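Local coordinates for class B carbapenemase GOB-18 (Elizabethkingia meningoseptica, PDB 5K0W), which acts as a zinc-dependent class B carbapenemase of the B3 group, consistent with hydrolysis of beta-lactam antibiotics at a dizinc site, at residues L65-T70 with Y101-A106; I91-L96 with I160-I165; K122-V127 with G174-S179; T168-P173 with S181-T186. One frame throughout, in Å; residues are numbered along the deposited sequence.

Contact 1: residues L65-T70 with Y101-A106. With ZN (zinc ion), chain C.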
loop_
_atom_site.group_PDB
_atom_site.type_symbol
_atom_site.label_atom_id
_atom_site.label_comp_id
_atom_site.label_asym_id
_atom_site.label_seq_id
_atom_site.Cartn_x
_atom_site.Cartn_y
_atom_site.Cartn_z
ATOM N N LEU A 65 -6.485 4.866 7.381
ATOM C CA LEU A 65 -5.096 4.461 7.326
ATOM C C LEU A 65 -4.896 3.445 6.189
ATOM O O LEU A 65 -5.560 2.401 6.168
ATOM C CB LEU A 65 -4.609 3.917 8.670
ATOM C CG LEU A 65 -3.103 3.679 8.769
ATOM C CD1 LEU A 65 -2.369 4.970 9.061
ATOM C CD2 LEU A 65 -2.789 2.631 9.820
ATOM N N ILE A 66 -4.020 3.794 5.218
ATOM C CA ILE A 66 -3.659 2.900 4.114
ATOM C C ILE A 66 -2.263 2.359 4.419
ATOM O O ILE A 66 -1.340 3.153 4.595
ATOM C CB ILE A 66 -3.743 3.556 2.709
ATOM C CG1 ILE A 66 -5.104 4.191 2.464
ATOM C CG2 ILE A 66 -3.407 2.554 1.610
ATOM C CD1 ILE A 66 -4.989 5.579 2.120
ATOM N N ASN A 67 -2.122 1.018 4.506
ATOM C CA ASN A 67 -0.876 0.262 4.794
ATOM C C ASN A 67 -0.302 0.396 6.212
ATOM O O ASN A 67 -0.450 1.459 6.822
ATOM C CB ASN A 67 0.196 0.411 3.706
ATOM C CG ASN A 67 -0.293 0.042 2.328
ATOM O OD1 ASN A 67 -1.340 -0.596 2.135
ATOM N ND2 ASN A 67 0.452 0.467 1.337
ATOM N N THR A 68 0.338 -0.696 6.741
ATOM C CA THR A 68 0.832 -0.715 8.116
ATOM C C THR A 68 2.260 -1.192 8.425
ATOM O O THR A 68 2.527 -1.438 9.611
ATOM C CB THR A 68 -0.078 -1.592 9.012
ATOM O OG1 THR A 68 0.177 -2.989 8.771
ATOM C CG2 THR A 68 -1.553 -1.215 8.970
ATOM N N GLY A 69 3.133 -1.406 7.440
ATOM C CA GLY A 69 4.472 -1.930 7.747
ATOM C C GLY A 69 4.452 -3.316 8.396
ATOM O O GLY A 69 3.387 -3.926 8.493
ATOM N N THR A 70 5.621 -3.817 8.896
ATOM C CA THR A 70 5.751 -5.138 9.553
ATOM C C THR A 70 5.094 -5.118 10.937
ATOM O O THR A 70 4.475 -4.117 11.289
ATOM C CB THR A 70 7.224 -5.561 9.644
ATOM O OG1 THR A 70 7.939 -4.598 10.419
ATOM C CG2 THR A 70 7.869 -5.757 8.284
ATOM N N TYR A 101 3.148 -9.204 4.283
ATOM C CA TYR A 101 3.490 -8.893 5.691
ATOM C C TYR A 101 4.096 -7.495 5.924
ATOM O O TYR A 101 3.886 -6.913 6.987
ATOM C CB TYR A 101 4.365 -9.995 6.330
ATOM C CG TYR A 101 5.822 -9.932 5.946
ATOM C CD1 TYR A 101 6.263 -10.431 4.730
ATOM C CD2 TYR A 101 6.766 -9.371 6.801
ATOM C CE1 TYR A 101 7.605 -10.355 4.359
ATOM C CE2 TYR A 101 8.118 -9.298 6.444
ATOM C CZ TYR A 101 8.529 -9.788 5.217
ATOM O OH TYR A 101 9.852 -9.732 4.853
ATOM N N ASP A 102 4.852 -6.972 4.937
ATOM C CA ASP A 102 5.489 -5.658 5.032
ATOM C C ASP A 102 4.496 -4.482 4.848
ATOM O O ASP A 102 4.908 -3.329 4.909
ATOM C CB ASP A 102 6.721 -5.555 4.107
ATOM C CG ASP A 102 6.445 -5.752 2.632
ATOM O OD1 ASP A 102 5.744 -6.735 2.279
ATOM O OD2 ASP A 102 6.986 -4.961 1.818
ATOM N N HIS A 103 3.195 -4.766 4.657
ATOM C CA HIS A 103 2.133 -3.751 4.571
ATOM C C HIS A 103 0.920 -4.170 5.422
ATOM O O HIS A 103 0.034 -3.349 5.664
ATOM C CB HIS A 103 1.704 -3.486 3.111
ATOM C CG HIS A 103 2.850 -3.264 2.169
ATOM N ND1 HIS A 103 3.423 -2.014 2.003
ATOM C CD2 HIS A 103 3.525 -4.155 1.415
ATOM C CE1 HIS A 103 4.403 -2.185 1.138
ATOM N NE2 HIS A 103 4.502 -3.455 0.756
ATOM N N THR A 104 0.892 -5.450 5.881
ATOM C CA THR A 104 -0.211 -6.022 6.668
ATOM C C THR A 104 0.169 -6.410 8.105
ATOM O O THR A 104 -0.708 -6.841 8.848
ATOM C CB THR A 104 -0.732 -7.316 5.990
ATOM O OG1 THR A 104 0.307 -8.293 6.015
ATOM C CG2 THR A 104 -1.193 -7.112 4.565
ATOM N N GLY A 105 1.450 -6.402 8.440
ATOM C CA GLY A 105 1.924 -6.852 9.745
ATOM C C GLY A 105 1.268 -6.262 10.988
ATOM O O GLY A 105 1.122 -6.966 11.991
ATOM N N ALA A 106 0.882 -4.963 10.949
ATOM C CA ALA A 106 0.253 -4.307 12.094
ATOM C C ALA A 106 -1.250 -4.167 11.962
ATOM O O ALA A 106 -1.868 -3.570 12.840
ATOM C CB ALA A 106 0.892 -2.959 12.349
HETATM ZN ZN ZN C . 6.264 -4.270 -0.043
HETATM O O HOH W 1 3.308 -0.596 4.766
HETATM O O HOH W 2 6.382 -5.485 -1.706
#
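G69 and H103 bring their CA atoms to 4.3 Å, and T70 and G105 approach as closely, so the loop leaving strand 62-66 runs tight against the short helix 101-104. The backbone tie is T68 N to H103 O, 2.9 Å with 151° at the hydrogen. T68 OG1, set between its backbone N and carbonyl carbon (chi1 76°), accepts a bond from A106 N at 3.0 Å; A106 occupies the N-cap position before helix 107-114. Beside T68, a water oxygen lies 2.8 Å from G69 N and accepts its N-H, donates to D102 O and receives a weak bond from H103 ND1. That weak bond would help set the rotation of the imidazole, whose other nitrogen, NE2, binds zinc at 2.1 Å. D102 OD2 holds the same ion at 2.1 Å, and H241 and a second water complete the site. Farther along, T70 CG2 lies 4.0 Å from Y101 CE2, the two side chains running side by side. H100, D102 and H103 belong to the HxHxDH zinc motif of the metallo-beta-lactamase superfamily, in which Q98 here occupies the first histidine position.

Contact 2: residues I91-L96 with I160-I165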
loop_
_atom_site.group_PDB
_atom_site.type_symbol
_atom_site.label_atom_id
_atom_site.label_comp_id
_atom_site.label_asym_id
_atom_site.label_seq_id
_atom_site.Cartn_x
_atom_site.Cartn_y
_atom_site.Cartn_z
ATOM N N ILE A 91 -9.094 6.247 13.810
ATOM C CA ILE A 91 -9.000 5.570 12.518
ATOM C C ILE A 91 -10.310 4.793 12.389
ATOM O O ILE A 91 -10.610 3.927 13.214
ATOM C CB ILE A 91 -7.759 4.653 12.370
ATOM C CG1 ILE A 91 -6.437 5.469 12.465
ATOM C CG2 ILE A 91 -7.834 3.859 11.046
ATOM C CD1 ILE A 91 -5.182 4.615 12.792
ATOM N N LYS A 92 -11.122 5.181 11.414
ATOM C CA LYS A 92 -12.417 4.569 11.163
ATOM C C LYS A 92 -12.343 3.470 10.112
ATOM O O LYS A 92 -13.158 2.545 10.164
ATOM C CB LYS A 92 -13.452 5.645 10.780
ATOM C CG LYS A 92 -14.412 5.988 11.917
ATOM C CD LYS A 92 -13.832 6.914 12.956
ATOM C CE LYS A 92 -14.871 7.367 13.955
ATOM N NZ LYS A 92 -14.341 8.407 14.880
ATOM N N ILE A 93 -11.373 3.576 9.153
ATOM C CA ILE A 93 -11.174 2.633 8.040
ATOM C C ILE A 93 -9.697 2.253 7.834
ATOM O O ILE A 93 -8.823 3.109 7.806
ATOM C CB ILE A 93 -11.824 3.159 6.716
ATOM C CG1 ILE A 93 -13.335 3.459 6.886
ATOM C CG2 ILE A 93 -11.607 2.178 5.541
ATOM C CD1 ILE A 93 -13.871 4.500 5.971
ATOM N N LEU A 94 -9.448 0.969 7.627
ATOM C CA LEU A 94 -8.123 0.433 7.322
ATOM C C LEU A 94 -8.120 -0.065 5.864
ATOM O O LEU A 94 -9.023 -0.811 5.482
ATOM C CB LEU A 94 -7.759 -0.705 8.298
ATOM C CG LEU A 94 -7.482 -0.269 9.738
ATOM C CD1 LEU A 94 -7.790 -1.371 10.725
ATOM C CD2 LEU A 94 -6.048 0.223 9.892
ATOM N N LEU A 95 -7.149 0.394 5.044
ATOM C CA LEU A 95 -7.013 0.004 3.626
ATOM C C LEU A 95 -5.622 -0.571 3.293
ATOM O O LEU A 95 -4.667 -0.357 4.044
ATOM C CB LEU A 95 -7.410 1.137 2.658
ATOM C CG LEU A 95 -8.825 1.736 2.824
ATOM C CD1 LEU A 95 -8.987 2.999 1.991
ATOM C CD2 LEU A 95 -9.900 0.750 2.421
ATOM N N LEU A 96 -5.525 -1.317 2.172
ATOM C CA LEU A 96 -4.323 -2.026 1.734
ATOM C C LEU A 96 -4.013 -1.846 0.269
ATOM O O LEU A 96 -4.926 -1.908 -0.551
ATOM C CB LEU A 96 -4.558 -3.531 1.938
ATOM C CG LEU A 96 -3.974 -4.209 3.161
ATOM C CD1 LEU A 96 -4.206 -5.695 3.070
ATOM C CD2 LEU A 96 -2.483 -3.915 3.299
ATOM N N ILE A 160 -14.959 4.468 -1.436
ATOM C CA ILE A 160 -14.855 4.421 0.036
ATOM C C ILE A 160 -15.059 5.872 0.475
ATOM O O ILE A 160 -14.335 6.772 0.011
ATOM C CB ILE A 160 -13.499 3.848 0.569
ATOM C CG1 ILE A 160 -13.136 2.473 -0.056
ATOM C CG2 ILE A 160 -13.477 3.787 2.104
ATOM C CD1 ILE A 160 -12.007 2.539 -1.087
ATOM N N LYS A 161 -16.066 6.108 1.320
ATOM C CA LYS A 161 -16.389 7.470 1.748
ATOM C C LYS A 161 -16.338 7.656 3.262
ATOM O O LYS A 161 -16.788 6.790 4.006
ATOM C CB LYS A 161 -17.743 7.912 1.166
ATOM C CG LYS A 161 -17.874 7.721 -0.350
ATOM C CD LYS A 161 -19.210 8.205 -0.895
ATOM C CE LYS A 161 -19.083 9.495 -1.674
ATOM N NZ LYS A 161 -19.157 9.276 -3.143
ATOM N N LEU A 162 -15.769 8.779 3.709
ATOM C CA LEU A 162 -15.634 9.176 5.117
ATOM C C LEU A 162 -15.480 10.684 5.070
ATOM O O LEU A 162 -14.520 11.183 4.478
ATOM C CB LEU A 162 -14.407 8.490 5.779
ATOM C CG LEU A 162 -14.269 8.604 7.300
ATOM C CD1 LEU A 162 -15.259 7.714 8.012
ATOM C CD2 LEU A 162 -12.870 8.269 7.746
ATOM N N GLY A 163 -16.470 11.399 5.584
ATOM C CA GLY A 163 -16.502 12.855 5.486
ATOM C C GLY A 163 -16.668 13.273 4.035
ATOM O O GLY A 163 -17.376 12.599 3.277
ATOM N N ASN A 164 -15.970 14.341 3.622
ATOM C CA ASN A 164 -16.003 14.854 2.242
ATOM C C ASN A 164 -15.056 14.070 1.329
ATOM O O ASN A 164 -15.203 14.122 0.102
ATOM C CB ASN A 164 -15.665 16.344 2.192
ATOM C CG ASN A 164 -16.395 17.199 3.194
ATOM O OD1 ASN A 164 -15.775 17.840 4.039
ATOM N ND2 ASN A 164 -17.718 17.255 3.103
ATOM N N ILE A 165 -14.094 13.338 1.936
ATOM C CA ILE A 165 -13.108 12.484 1.273
ATOM C C ILE A 165 -13.793 11.273 0.635
ATOM O O ILE A 165 -14.619 10.620 1.278
ATOM C CB ILE A 165 -12.007 12.080 2.302
ATOM C CG1 ILE A 165 -10.915 13.170 2.446
ATOM C CG2 ILE A 165 -11.404 10.686 2.053
ATOM C CD1 ILE A 165 -9.836 13.285 1.273
#
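K92 and L162 are the closest backbone pair, with CA atoms still 8.3 Å apart, and the axes of strands 91-95 and 160-162 pass at 8.8 Å with N-to-C directions 160° apart. That spacing is too wide for backbone pairing; the strands belong to different sheets and meet through apolar side chains. I93 is central. Its CG1 stands anti to the carbonyl carbon (chi1 -56°) and its CD1 roughly anti to CA (chi2 153°), which extends CD1 across the gap between I160 and L162, alternate residues of the other strand: CD1 lies 4.0 Å from I160 CG2, whose side chain it crosses obliquely, and equally far from L162 CB, the I93 and L162 side chains reaching toward each other tip to tip. L162 CD1 in turn packs 3.9 Å from K92 CB, so the lysine contributes the base of its chain while the rest bends off at chi2. At the other end, L95 CD1 touches I160 CD1 more loosely, at 4.3 Å. Past L162 the chain reverses in a type II' turn to I165, with G163 at positive phi. Strand 91-95 sits in its sheet between 62-66 and 117-121; helix 107-114 covers its I91 and L94 side, whereas L162 and I165 also reach I64 of strand 62-66.

Contact 3: residues K122-V127 with G174-S179. With ZN (zinc ion), chain D.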
loop_
_atom_site.group_PDB
_atom_site.type_symbol
_atom_site.label_atom_id
_atom_site.label_comp_id
_atom_site.label_asym_id
_atom_site.label_seq_id
_atom_site.Cartn_x
_atom_site.Cartn_y
_atom_site.Cartn_z
ATOM N N LYS A 122 -11.248 -7.826 -3.135
ATOM C CA LYS A 122 -11.819 -9.163 -3.048
ATOM C C LYS A 122 -10.792 -10.266 -3.307
ATOM O O LYS A 122 -10.731 -11.232 -2.540
ATOM C CB LYS A 122 -13.037 -9.308 -3.963
ATOM C CG LYS A 122 -13.988 -10.424 -3.547
ATOM C CD LYS A 122 -15.111 -10.566 -4.545
ATOM C CE LYS A 122 -16.142 -11.565 -4.106
ATOM N NZ LYS A 122 -16.578 -12.404 -5.249
ATOM N N ALA A 123 -9.942 -10.092 -4.329
ATOM C CA ALA A 123 -8.923 -11.070 -4.699
ATOM C C ALA A 123 -7.885 -11.436 -3.624
ATOM O O ALA A 123 -7.256 -12.485 -3.750
ATOM C CB ALA A 123 -8.234 -10.641 -5.978
ATOM N N ASP A 124 -7.692 -10.592 -2.592
ATOM C CA ASP A 124 -6.702 -10.842 -1.537
ATOM C C ASP A 124 -7.257 -11.390 -0.208
ATOM O O ASP A 124 -6.483 -11.648 0.715
ATOM C CB ASP A 124 -5.803 -9.618 -1.322
ATOM C CG ASP A 124 -4.520 -9.586 -2.162
ATOM O OD1 ASP A 124 -4.061 -10.687 -2.625
ATOM O OD2 ASP A 124 -3.931 -8.480 -2.303
ATOM N N VAL A 125 -8.582 -11.606 -0.133
ATOM C CA VAL A 125 -9.295 -12.114 1.031
ATOM C C VAL A 125 -8.675 -13.350 1.711
ATOM O O VAL A 125 -8.393 -13.287 2.911
ATOM C CB VAL A 125 -10.801 -12.259 0.718
ATOM C CG1 VAL A 125 -11.501 -13.271 1.622
ATOM C CG2 VAL A 125 -11.473 -10.906 0.816
ATOM N N ASP A 126 -8.450 -14.453 0.951
ATOM C CA ASP A 126 -7.878 -15.692 1.481
ATOM C C ASP A 126 -6.487 -15.511 2.063
ATOM O O ASP A 126 -6.240 -16.005 3.160
ATOM C CB ASP A 126 -7.972 -16.860 0.480
ATOM C CG ASP A 126 -9.382 -17.452 0.358
ATOM O OD1 ASP A 126 -10.135 -17.430 1.374
ATOM O OD2 ASP A 126 -9.740 -17.927 -0.753
ATOM N N VAL A 127 -5.613 -14.720 1.399
ATOM C CA VAL A 127 -4.267 -14.412 1.913
ATOM C C VAL A 127 -4.356 -13.751 3.316
ATOM O O VAL A 127 -3.572 -14.084 4.218
ATOM C CB VAL A 127 -3.445 -13.575 0.886
ATOM C CG1 VAL A 127 -2.093 -13.141 1.458
ATOM C CG2 VAL A 127 -3.247 -14.350 -0.409
ATOM N N GLY A 174 -1.237 -8.592 -9.840
ATOM C CA GLY A 174 0.054 -9.085 -10.280
ATOM C C GLY A 174 0.972 -9.274 -9.103
ATOM O O GLY A 174 1.332 -10.396 -8.780
ATOM N N HIS A 175 1.358 -8.179 -8.446
ATOM C CA HIS A 175 2.247 -8.239 -7.302
ATOM C C HIS A 175 1.643 -9.183 -6.241
ATOM O O HIS A 175 2.353 -9.984 -5.629
ATOM C CB HIS A 175 2.538 -6.834 -6.775
ATOM C CG HIS A 175 3.601 -6.812 -5.721
ATOM N ND1 HIS A 175 4.947 -6.708 -6.050
ATOM C CD2 HIS A 175 3.483 -6.917 -4.373
ATOM C CE1 HIS A 175 5.600 -6.725 -4.894
ATOM N NE2 HIS A 175 4.759 -6.854 -3.855
ATOM N N THR A 176 0.332 -9.076 -6.046
ATOM C CA THR A 176 -0.540 -9.934 -5.251
ATOM C C THR A 176 -1.788 -10.038 -6.151
ATOM O O THR A 176 -1.960 -9.209 -7.067
ATOM C CB THR A 176 -0.832 -9.417 -3.825
ATOM O OG1 THR A 176 -1.563 -8.203 -3.890
ATOM C CG2 THR A 176 0.405 -9.267 -2.964
ATOM N N LYS A 177 -2.634 -11.064 -5.925
ATOM C CA LYS A 177 -3.864 -11.281 -6.693
ATOM C C LYS A 177 -4.797 -10.064 -6.596
ATOM O O LYS A 177 -5.464 -9.727 -7.567
ATOM C CB LYS A 177 -4.564 -12.588 -6.250
ATOM C CG LYS A 177 -3.806 -13.857 -6.663
ATOM C CD LYS A 177 -4.394 -15.107 -6.116
ATOM C CE LYS A 177 -3.755 -16.336 -6.718
ATOM N NZ LYS A 177 -3.781 -17.486 -5.777
ATOM N N GLY A 178 -4.789 -9.387 -5.452
ATOM C CA GLY A 178 -5.606 -8.203 -5.230
ATOM C C GLY A 178 -4.845 -6.939 -4.891
ATOM O O GLY A 178 -5.326 -6.130 -4.095
ATOM N N SER A 179 -3.641 -6.749 -5.473
ATOM C CA SER A 179 -2.918 -5.503 -5.241
ATOM C C SER A 179 -3.727 -4.376 -5.900
ATOM O O SER A 179 -4.446 -4.613 -6.871
ATOM C CB SER A 179 -1.481 -5.552 -5.755
ATOM O OG SER A 179 -1.297 -6.396 -6.876
HETATM ZN ZN ZN D . 5.004 -7.032 -1.816
HETATM O O HOH W 2 6.382 -5.485 -1.706
HETATM O O HOH W 3 6.856 -8.218 -2.025
#
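T176 holds OG1 between its backbone N and carbonyl carbon (chi1 65°), while D124 turns its side chain to chi1 -91°, and the hydroxyl and carboxylate meet with the side chains crossing at about a right angle. T176 OG1 donates to D124 OD2 at 2.9 Å, onto the syn lone pair of that carboxylate oxygen. The other oxygen, D124 OD1, accepts a weak bond from G178 N at 3.2 Å, so both oxygens have a donor from the loop, one of them weak, which would limit rotation of the carboxylate. Two donors around this buried group, even with one weak, would be expected to favour its ionised form. The backbones close in where the glycine has no side chain: A123 CA and G178 CA are 4.4 Å apart. A123 CB lies 3.3 Å from K177 O, and K177 CB packs 3.7 Å from A123 O before the lysine chain extends away to A214 O. Within the loop, G174 N bonds T176 O at 2.9 Å across H175. The histidine's CG is anti to its backbone N (chi1 -172°), directing NE2 to a zinc ion at 2.1 Å, where Q98, H100 and two waters are further ligands. T176 touches the ligand H100 and is itself held by D124, which may help position the loop. The sequence G174-S179 matches the GHTxGS signature of metallo-beta-lactamases, the loop that brings a histidine to the first zinc.

Contact 4: residues T168-P173 with S181-T186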
loop_
_atom_site.group_PDB
_atom_site.type_symbol
_atom_site.label_atom_id
_atom_site.label_comp_id
_atom_site.label_asym_id
_atom_site.label_seq_id
_atom_site.Cartn_x
_atom_site.Cartn_y
_atom_site.Cartn_z
ATOM N N THR A 168 -11.249 5.985 -4.490
ATOM C CA THR A 168 -11.655 5.007 -5.490
ATOM C C THR A 168 -10.583 3.945 -5.518
ATOM O O THR A 168 -9.394 4.276 -5.637
ATOM C CB THR A 168 -11.869 5.663 -6.879
ATOM O OG1 THR A 168 -12.869 6.663 -6.775
ATOM C CG2 THR A 168 -12.294 4.668 -7.946
ATOM N N LEU A 169 -10.993 2.674 -5.404
ATOM C CA LEU A 169 -10.065 1.555 -5.476
ATOM C C LEU A 169 -9.805 1.257 -6.946
ATOM O O LEU A 169 -10.745 1.085 -7.719
ATOM C CB LEU A 169 -10.643 0.313 -4.776
ATOM C CG LEU A 169 -9.666 -0.861 -4.591
ATOM C CD1 LEU A 169 -9.751 -1.434 -3.183
ATOM C CD2 LEU A 169 -9.883 -1.926 -5.648
ATOM N N LEU A 170 -8.533 1.177 -7.324
ATOM C CA LEU A 170 -8.138 0.828 -8.682
ATOM C C LEU A 170 -7.468 -0.547 -8.599
ATOM O O LEU A 170 -6.372 -0.663 -8.044
ATOM C CB LEU A 170 -7.178 1.878 -9.289
ATOM C CG LEU A 170 -7.629 3.353 -9.264
ATOM C CD1 LEU A 170 -6.493 4.277 -9.620
ATOM C CD2 LEU A 170 -8.815 3.598 -10.176
ATOM N N HIS A 171 -8.143 -1.590 -9.108
ATOM C CA HIS A 171 -7.629 -2.950 -9.117
ATOM C C HIS A 171 -6.395 -3.032 -10.024
ATOM O O HIS A 171 -6.497 -2.824 -11.242
ATOM C CB HIS A 171 -8.733 -3.910 -9.570
ATOM C CG HIS A 171 -8.388 -5.369 -9.474
ATOM N ND1 HIS A 171 -8.042 -5.961 -8.262
ATOM C CD2 HIS A 171 -8.400 -6.326 -10.429
ATOM C CE1 HIS A 171 -7.819 -7.235 -8.535
ATOM N NE2 HIS A 171 -8.019 -7.501 -9.820
ATOM N N HIS A 172 -5.215 -3.257 -9.407
ATOM C CA HIS A 172 -3.922 -3.368 -10.088
ATOM C C HIS A 172 -3.242 -4.700 -9.709
ATOM O O HIS A 172 -2.264 -4.686 -8.946
ATOM C CB HIS A 172 -3.049 -2.148 -9.753
ATOM C CG HIS A 172 -3.560 -0.856 -10.338
ATOM N ND1 HIS A 172 -3.273 0.360 -9.751
ATOM C CD2 HIS A 172 -4.328 -0.634 -11.433
ATOM C CE1 HIS A 172 -3.886 1.273 -10.488
ATOM N NE2 HIS A 172 -4.522 0.724 -11.513
ATOM N N PRO A 173 -3.765 -5.872 -10.179
ATOM C CA PRO A 173 -3.182 -7.160 -9.749
ATOM C C PRO A 173 -1.806 -7.502 -10.325
ATOM O O PRO A 173 -1.281 -6.793 -11.173
ATOM C CB PRO A 173 -4.250 -8.180 -10.155
ATOM C CG PRO A 173 -4.932 -7.564 -11.324
ATOM C CD PRO A 173 -4.926 -6.084 -11.076
ATOM N N SER A 181 -4.411 0.277 -6.147
ATOM C CA SER A 181 -3.997 1.649 -5.889
ATOM C C SER A 181 -5.247 2.414 -5.521
ATOM O O SER A 181 -6.364 1.912 -5.721
ATOM C CB SER A 181 -3.340 2.267 -7.122
ATOM O OG SER A 181 -2.205 1.528 -7.545
ATOM N N PHE A 182 -5.074 3.616 -4.973
ATOM C CA PHE A 182 -6.196 4.467 -4.599
ATOM C C PHE A 182 -6.050 5.837 -5.210
ATOM O O PHE A 182 -4.942 6.358 -5.329
ATOM C CB PHE A 182 -6.381 4.544 -3.077
ATOM C CG PHE A 182 -6.642 3.211 -2.430
ATOM C CD1 PHE A 182 -7.937 2.723 -2.305
ATOM C CD2 PHE A 182 -5.594 2.447 -1.920
ATOM C CE1 PHE A 182 -8.182 1.494 -1.677
ATOM C CE2 PHE A 182 -5.835 1.203 -1.316
ATOM C CZ PHE A 182 -7.128 0.738 -1.195
ATOM N N ILE A 183 -7.171 6.398 -5.645
ATOM C CA ILE A 183 -7.203 7.713 -6.257
ATOM C C ILE A 183 -8.264 8.558 -5.572
ATOM O O ILE A 183 -9.398 8.110 -5.370
ATOM C CB ILE A 183 -7.270 7.662 -7.825
ATOM C CG1 ILE A 183 -6.895 9.000 -8.467
ATOM C CG2 ILE A 183 -8.597 7.104 -8.378
ATOM C CD1 ILE A 183 -5.982 8.837 -9.639
ATOM N N PHE A 184 -7.861 9.749 -5.132
ATOM C CA PHE A 184 -8.752 10.673 -4.434
ATOM C C PHE A 184 -8.296 12.111 -4.585
ATOM O O PHE A 184 -7.147 12.380 -4.937
ATOM C CB PHE A 184 -8.867 10.289 -2.942
ATOM C CG PHE A 184 -7.613 10.531 -2.145
ATOM C CD1 PHE A 184 -6.576 9.604 -2.152
ATOM C CD2 PHE A 184 -7.465 11.690 -1.388
ATOM C CE1 PHE A 184 -5.405 9.836 -1.433
ATOM C CE2 PHE A 184 -6.294 11.928 -0.669
ATOM C CZ PHE A 184 -5.273 10.995 -0.688
ATOM N N GLU A 185 -9.196 13.034 -4.280
ATOM C CA GLU A 185 -8.892 14.450 -4.272
ATOM C C GLU A 185 -8.773 14.884 -2.820
ATOM O O GLU A 185 -9.457 14.351 -1.948
ATOM C CB GLU A 185 -10.000 15.257 -4.977
ATOM C CG GLU A 185 -9.509 16.547 -5.626
ATOM C CD GLU A 185 -9.380 16.542 -7.145
ATOM O OE1 GLU A 185 -9.275 15.445 -7.746
ATOM O OE2 GLU A 185 -9.377 17.647 -7.735
ATOM N N THR A 186 -7.882 15.824 -2.564
ATOM C CA THR A 186 -7.668 16.452 -1.258
ATOM C C THR A 186 -7.332 17.914 -1.481
ATOM O O THR A 186 -6.901 18.281 -2.573
ATOM C CB THR A 186 -6.674 15.699 -0.371
ATOM O OG1 THR A 186 -6.723 16.291 0.930
ATOM C CG2 THR A 186 -5.250 15.723 -0.913
HETATM O O HOH W 4 -11.926 9.152 -6.436
#
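H172 offers the edge of its imidazole to S181, whose OG lies in the ring plane 2.7 Å from ND1, in a bond of 152° that either side could donate. Over one face of this ring, offset toward the rim, L170 O sits 3.6 Å above the plane. S181 OG also bonds N199 N, and the imidazole packs on T225, V228 and M229 of helix 218-230. The F182 ring meets L169 across the hairpin, L169 CD1 reaching F182 CE1 at 3.6 Å as the two side chains cross aslant. Four backbone bonds join the strands, two each side of L169-F182, from L170 N to S181 O at 2.8 Å to I183 N to T168 O at 3.1 Å. They define the antiparallel register: T168-I183 and L170-S181 are hydrogen-bonded pairs, and L169-F182 is the non-hydrogen-bonded pair. T168, L170, S181 and I183 share one face of the sheet, where L170 CD1 packs on I183 CG2 at 3.7 Å; L169 and F182 lie on the other. A water spans T168 OG1 and I183 O, and K159 NZ bonds that hydroxyl. This is a beta hairpin of the five-stranded sheet, and the loop joining its strands carries the zinc ligand H175.

In the fold
Contacts 1, 3 and 4 are buried, whereas contact 2 is only partly so, with the exposed K92 at one end. Contacts 1 and 2 share the seven-stranded sheet, where L65 O and N67 N pair with L95; contacts 2 and 4 share the five-stranded one, and F182 bridges the two sheets by touching L95 and I66. Chemistry follows place. Polar bonds carry contacts 1 and 3, each of which also supplies zinc ligands to the dizinc site, where one water ligates both ions; contact 2 is apolar sheet-to-sheet packing, and contact 4 is backbone pairing within a sheet. Contact 3 joins contact 4 through S179 OG and H172 O, within the loop that links the hairpin strands.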